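Local coordinates for telomerase reverse transcriptase (Candida albicans SC5314, PDB 6ZDQ), which probably extends chromosome ends as the reverse transcriptase subunit of telomerase, adding simple telomeric repeats copied from a template within the enzyme's RNA, at residues Asn46-Ile60 / Gln79-Pro93. Numbering follows the deposited sequence.
Sequences NDKKCRYDILYAKFI and QVIQFVLLVLGKLLP
The ring of F83 takes the edge of Y56 on one face, a T-shaped pair with centroids 5.8 Å apart and planes at 83°, while the CB of F59 and the carbonyl end of L55 lie at its rim. F59 in turn offers a face to the backbone of F83, whose CA makes a CH-pi contact 4.2 Å from the F59 ring centroid; Q82 CB and I60 CD1 sit at the edge of that ring. The F59 and F83 side chains overlap side by side, pointing opposite ways, each with CG anti to its own backbone N, and F59 enters as a knob among Q79, Q82, F83 and L86. I60 finishes this end of the aromatic cluster, laying CG1 against F83 and CD1 against the Q79 side chain, at CG and the amide oxygen.

Farther along, L55 reaches L86 through its CD1 atom, which also meets the methylene chain of K90. Y52 presents its ring edge to V87, with CE1 3.8 Å from V87 CG1, and C50 CB covers one face; L91 CD2 fits between that ring's edge and D47. Y52 OH donates to D47 OD1 (2.7 Å) on the anti side of the carboxylate, somewhat out of its plane, tying the start of helix 52-59 back to the helix before it. At the far end N46 ND2 gives a nearly straight bond to L91 O (3.1 Å, 173°), arriving from above the carbonyl plane, where helix 77-91 finishes.

Segment 79-93 belongs to the telomerase RNA-binding domain, and K48, beside the contact, packs on a uracil base of the bound RNA. Helix 52-59 runs roughly antiparallel to 79-91, at 140°, while the last turn of helix 34-49 meets the C-terminal end of helix 77-91. Helix 148-177 packs on V87 and places F177 against both F83 and Y52; D47 also accepts a hydrogen bond from M6 N, joining the N-terminal segment to this helical layer, and helix 99-115 packs on I81 and V84.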
# COMPACT_ATOMS: atom_id res chain seq x y z
N ASN A 46 29.98 -24.71 8.15
CA ASN A 46 29.62 -24.70 6.74
C ASN A 46 29.51 -23.28 6.20
O ASN A 46 29.84 -23.02 5.04
CB ASN A 46 28.30 -25.45 6.52
CG ASN A 46 28.36 -26.88 7.00
OD1 ASN A 46 29.43 -27.49 7.05
ND2 ASN A 46 27.21 -27.44 7.34
N ASP A 47 29.03 -22.35 7.04
CA ASP A 47 28.89 -20.97 6.61
C ASP A 47 30.24 -20.36 6.23
O ASP A 47 30.40 -19.80 5.14
CB ASP A 47 28.22 -20.15 7.72
CG ASP A 47 28.08 -18.69 7.37
OD1 ASP A 47 27.42 -18.37 6.36
OD2 ASP A 47 28.63 -17.85 8.12
N LYS A 48 31.23 -20.48 7.12
CA LYS A 48 32.54 -19.89 6.86
C LYS A 48 33.24 -20.56 5.68
O LYS A 48 33.99 -19.90 4.95
CB LYS A 48 33.41 -19.98 8.11
CG LYS A 48 32.86 -19.20 9.29
CD LYS A 48 33.79 -19.25 10.49
CE LYS A 48 33.24 -18.42 11.64
NZ LYS A 48 34.15 -18.45 12.83
N LYS A 49 33.01 -21.86 5.48
CA LYS A 49 33.66 -22.57 4.38
C LYS A 49 33.10 -22.16 3.02
O LYS A 49 33.80 -22.27 2.01
CB LYS A 49 33.51 -24.08 4.59
CG LYS A 49 34.34 -24.93 3.64
CD LYS A 49 34.18 -26.41 3.93
CE LYS A 49 35.13 -27.25 3.09
NZ LYS A 49 36.55 -26.89 3.33
N CYS A 50 31.85 -21.69 2.98
CA CYS A 50 31.23 -21.34 1.71
C CYS A 50 31.78 -20.02 1.19
O CYS A 50 31.89 -19.03 1.93
CB CYS A 50 29.71 -21.24 1.87
SG CYS A 50 28.85 -22.83 1.96
N ARG A 51 32.12 -19.99 -0.10
CA ARG A 51 32.55 -18.78 -0.79
C ARG A 51 31.35 -18.29 -1.61
O ARG A 51 31.19 -18.64 -2.78
CB ARG A 51 33.77 -19.05 -1.66
CG ARG A 51 34.97 -19.59 -0.90
CD ARG A 51 35.56 -18.55 0.05
NE ARG A 51 35.50 -18.98 1.44
CZ ARG A 51 36.08 -18.32 2.45
NH1 ARG A 51 36.75 -17.20 2.21
NH2 ARG A 51 35.97 -18.78 3.69
N TYR A 52 30.50 -17.49 -0.97
CA TYR A 52 29.24 -17.09 -1.59
C TYR A 52 29.44 -16.20 -2.81
O TYR A 52 28.57 -16.17 -3.69
CB TYR A 52 28.35 -16.39 -0.57
CG TYR A 52 28.02 -17.23 0.64
CD1 TYR A 52 26.93 -18.09 0.64
CD2 TYR A 52 28.80 -17.16 1.79
CE1 TYR A 52 26.62 -18.86 1.75
CE2 TYR A 52 28.50 -17.92 2.90
CZ TYR A 52 27.41 -18.77 2.87
OH TYR A 52 27.12 -19.53 3.98
N ASP A 53 30.55 -15.47 -2.88
CA ASP A 53 30.77 -14.57 -4.01
C ASP A 53 30.84 -15.35 -5.32
O ASP A 53 30.21 -14.97 -6.31
CB ASP A 53 32.05 -13.75 -3.79
CG ASP A 53 33.27 -14.62 -3.55
OD1 ASP A 53 33.14 -15.66 -2.87
OD2 ASP A 53 34.36 -14.27 -4.06
N ILE A 54 31.60 -16.44 -5.34
CA ILE A 54 31.67 -17.26 -6.55
C ILE A 54 30.42 -18.12 -6.70
O ILE A 54 30.04 -18.48 -7.82
CB ILE A 54 32.95 -18.12 -6.56
CG1 ILE A 54 32.89 -19.20 -5.48
CG2 ILE A 54 34.18 -17.25 -6.38
CD1 ILE A 54 34.08 -20.13 -5.48
N LEU A 55 29.77 -18.46 -5.59
CA LEU A 55 28.52 -19.21 -5.66
C LEU A 55 27.42 -18.40 -6.33
O LEU A 55 26.61 -18.95 -7.08
CB LEU A 55 28.09 -19.65 -4.26
CG LEU A 55 27.02 -20.73 -4.16
CD1 LEU A 55 27.56 -22.06 -4.67
CD2 LEU A 55 26.51 -20.86 -2.73
N TYR A 56 27.39 -17.09 -6.08
CA TYR A 56 26.42 -16.23 -6.75
C TYR A 56 26.74 -16.10 -8.24
O TYR A 56 25.83 -16.14 -9.08
CB TYR A 56 26.39 -14.85 -6.09
CG TYR A 56 25.41 -13.87 -6.70
CD1 TYR A 56 24.08 -13.85 -6.30
CD2 TYR A 56 25.81 -12.97 -7.68
CE1 TYR A 56 23.18 -12.95 -6.85
CE2 TYR A 56 24.92 -12.07 -8.24
CZ TYR A 56 23.61 -12.07 -7.82
OH TYR A 56 22.72 -11.18 -8.38
N ALA A 57 28.02 -15.94 -8.58
CA ALA A 57 28.40 -15.84 -9.99
C ALA A 57 28.09 -17.13 -10.74
O ALA A 57 27.65 -17.09 -11.89
CB ALA A 57 29.88 -15.49 -10.11
N LYS A 58 28.33 -18.28 -10.10
CA LYS A 58 28.02 -19.56 -10.74
C LYS A 58 26.53 -19.71 -10.98
O LYS A 58 26.09 -20.00 -12.10
CB LYS A 58 28.55 -20.71 -9.87
CG LYS A 58 29.94 -21.19 -10.24
CD LYS A 58 30.42 -22.26 -9.27
CE LYS A 58 29.42 -23.40 -9.15
NZ LYS A 58 29.27 -24.16 -10.42
N PHE A 59 25.72 -19.52 -9.93
CA PHE A 59 24.29 -19.79 -10.03
C PHE A 59 23.55 -18.64 -10.72
O PHE A 59 22.86 -18.85 -11.73
CB PHE A 59 23.70 -20.05 -8.64
CG PHE A 59 22.36 -20.71 -8.66
CD1 PHE A 59 21.20 -19.97 -8.80
CD2 PHE A 59 22.25 -22.09 -8.54
CE1 PHE A 59 19.96 -20.58 -8.83
CE2 PHE A 59 21.02 -22.71 -8.56
CZ PHE A 59 19.87 -21.96 -8.70
N ILE A 60 23.67 -17.43 -10.19
CA ILE A 60 22.92 -16.30 -10.74
C ILE A 60 23.63 -15.71 -11.95
O ILE A 60 23.04 -15.57 -13.02
CB ILE A 60 22.69 -15.24 -9.65
CG1 ILE A 60 21.98 -15.85 -8.44
CG2 ILE A 60 21.89 -14.07 -10.21
CD1 ILE A 60 20.58 -16.34 -8.72
N GLN A 79 14.12 -17.61 -9.72
CA GLN A 79 15.55 -17.88 -9.62
C GLN A 79 16.09 -17.53 -8.24
O GLN A 79 17.01 -18.20 -7.75
CB GLN A 79 16.30 -17.11 -10.70
CG GLN A 79 17.78 -17.42 -10.78
CD GLN A 79 18.45 -16.75 -11.96
OE1 GLN A 79 19.43 -16.01 -11.80
NE2 GLN A 79 17.93 -17.00 -13.15
N VAL A 80 15.54 -16.50 -7.60
CA VAL A 80 15.94 -16.16 -6.23
C VAL A 80 15.62 -17.30 -5.28
O VAL A 80 16.43 -17.65 -4.41
CB VAL A 80 15.26 -14.85 -5.79
CG1 VAL A 80 15.53 -14.58 -4.32
CG2 VAL A 80 15.75 -13.69 -6.64
N ILE A 81 14.43 -17.89 -5.41
CA ILE A 81 14.02 -18.99 -4.55
C ILE A 81 14.99 -20.16 -4.69
O ILE A 81 15.35 -20.81 -3.70
CB ILE A 81 12.57 -19.40 -4.85
CG1 ILE A 81 11.61 -18.29 -4.43
CG2 ILE A 81 12.22 -20.71 -4.15
CD1 ILE A 81 10.16 -18.58 -4.74
N GLN A 82 15.41 -20.46 -5.92
CA GLN A 82 16.30 -21.60 -6.13
C GLN A 82 17.68 -21.36 -5.53
O GLN A 82 18.31 -22.29 -5.03
CB GLN A 82 16.40 -21.92 -7.62
CG GLN A 82 15.07 -22.27 -8.27
CD GLN A 82 14.36 -23.40 -7.56
OE1 GLN A 82 14.98 -24.37 -7.13
NE2 GLN A 82 13.04 -23.27 -7.42
N PHE A 83 18.17 -20.12 -5.59
CA PHE A 83 19.51 -19.83 -5.08
C PHE A 83 19.57 -19.99 -3.56
O PHE A 83 20.54 -20.55 -3.04
CB PHE A 83 19.94 -18.42 -5.48
CG PHE A 83 21.31 -18.05 -4.98
CD1 PHE A 83 22.45 -18.52 -5.62
CD2 PHE A 83 21.47 -17.24 -3.87
CE1 PHE A 83 23.71 -18.18 -5.17
CE2 PHE A 83 22.73 -16.90 -3.41
CZ PHE A 83 23.85 -17.37 -4.06
N VAL A 84 18.57 -19.49 -2.84
CA VAL A 84 18.58 -19.61 -1.39
C VAL A 84 18.38 -21.07 -0.98
O VAL A 84 18.97 -21.53 0.00
CB VAL A 84 17.52 -18.68 -0.76
CG1 VAL A 84 16.16 -18.93 -1.36
CG2 VAL A 84 17.50 -18.87 0.74
N LEU A 85 17.56 -21.81 -1.73
CA LEU A 85 17.44 -23.24 -1.48
C LEU A 85 18.77 -23.95 -1.67
O LEU A 85 19.04 -24.97 -1.02
CB LEU A 85 16.38 -23.86 -2.40
CG LEU A 85 14.92 -23.59 -2.05
CD1 LEU A 85 14.00 -24.18 -3.11
CD2 LEU A 85 14.58 -24.14 -0.68
N LEU A 86 19.63 -23.42 -2.55
CA LEU A 86 20.99 -23.95 -2.67
C LEU A 86 21.84 -23.55 -1.47
O LEU A 86 22.65 -24.35 -0.99
CB LEU A 86 21.62 -23.46 -3.97
CG LEU A 86 23.06 -23.90 -4.24
CD1 LEU A 86 23.13 -25.40 -4.50
CD2 LEU A 86 23.65 -23.12 -5.41
N VAL A 87 21.67 -22.32 -0.98
CA VAL A 87 22.43 -21.87 0.19
C VAL A 87 22.02 -22.65 1.43
O VAL A 87 22.87 -23.06 2.23
CB VAL A 87 22.25 -20.36 0.39
CG1 VAL A 87 23.01 -19.90 1.63
CG2 VAL A 87 22.70 -19.59 -0.83
N LEU A 88 20.71 -22.88 1.60
CA LEU A 88 20.24 -23.63 2.76
C LEU A 88 20.76 -25.07 2.74
O LEU A 88 21.06 -25.64 3.79
CB LEU A 88 18.72 -23.61 2.82
CG LEU A 88 18.05 -22.28 3.19
CD1 LEU A 88 16.55 -22.41 3.07
CD2 LEU A 88 18.45 -21.85 4.59
N GLY A 89 20.85 -25.67 1.55
CA GLY A 89 21.33 -27.03 1.46
C GLY A 89 22.79 -27.17 1.86
O GLY A 89 23.19 -28.21 2.40
N LYS A 90 23.60 -26.14 1.62
CA LYS A 90 24.99 -26.17 2.05
C LYS A 90 25.14 -25.77 3.51
O LYS A 90 26.07 -26.23 4.18
CB LYS A 90 25.83 -25.25 1.17
CG LYS A 90 26.04 -25.76 -0.25
CD LYS A 90 26.84 -24.79 -1.09
CE LYS A 90 27.48 -25.48 -2.29
NZ LYS A 90 26.49 -26.24 -3.10
N LEU A 91 24.24 -24.93 4.02
CA LEU A 91 24.32 -24.49 5.41
C LEU A 91 23.82 -25.57 6.37
O LEU A 91 24.48 -25.87 7.38
CB LEU A 91 23.51 -23.21 5.61
CG LEU A 91 24.11 -21.92 5.05
CD1 LEU A 91 23.17 -20.75 5.27
CD2 LEU A 91 25.46 -21.66 5.69
N LEU A 92 22.66 -26.15 6.09
CA LEU A 92 21.99 -27.01 7.05
C LEU A 92 22.31 -28.47 6.78
O LEU A 92 22.00 -28.97 5.68
CB LEU A 92 20.48 -26.78 6.99
CG LEU A 92 20.00 -25.33 7.18
CD1 LEU A 92 18.48 -25.26 7.16
CD2 LEU A 92 20.55 -24.73 8.46
N PRO A 93 22.92 -29.18 7.72
CA PRO A 93 23.02 -30.64 7.61
C PRO A 93 21.64 -31.28 7.68
O PRO A 93 20.63 -30.63 7.97
CB PRO A 93 23.88 -31.03 8.81
CG PRO A 93 24.57 -29.78 9.23
CD PRO A 93 23.65 -28.66 8.89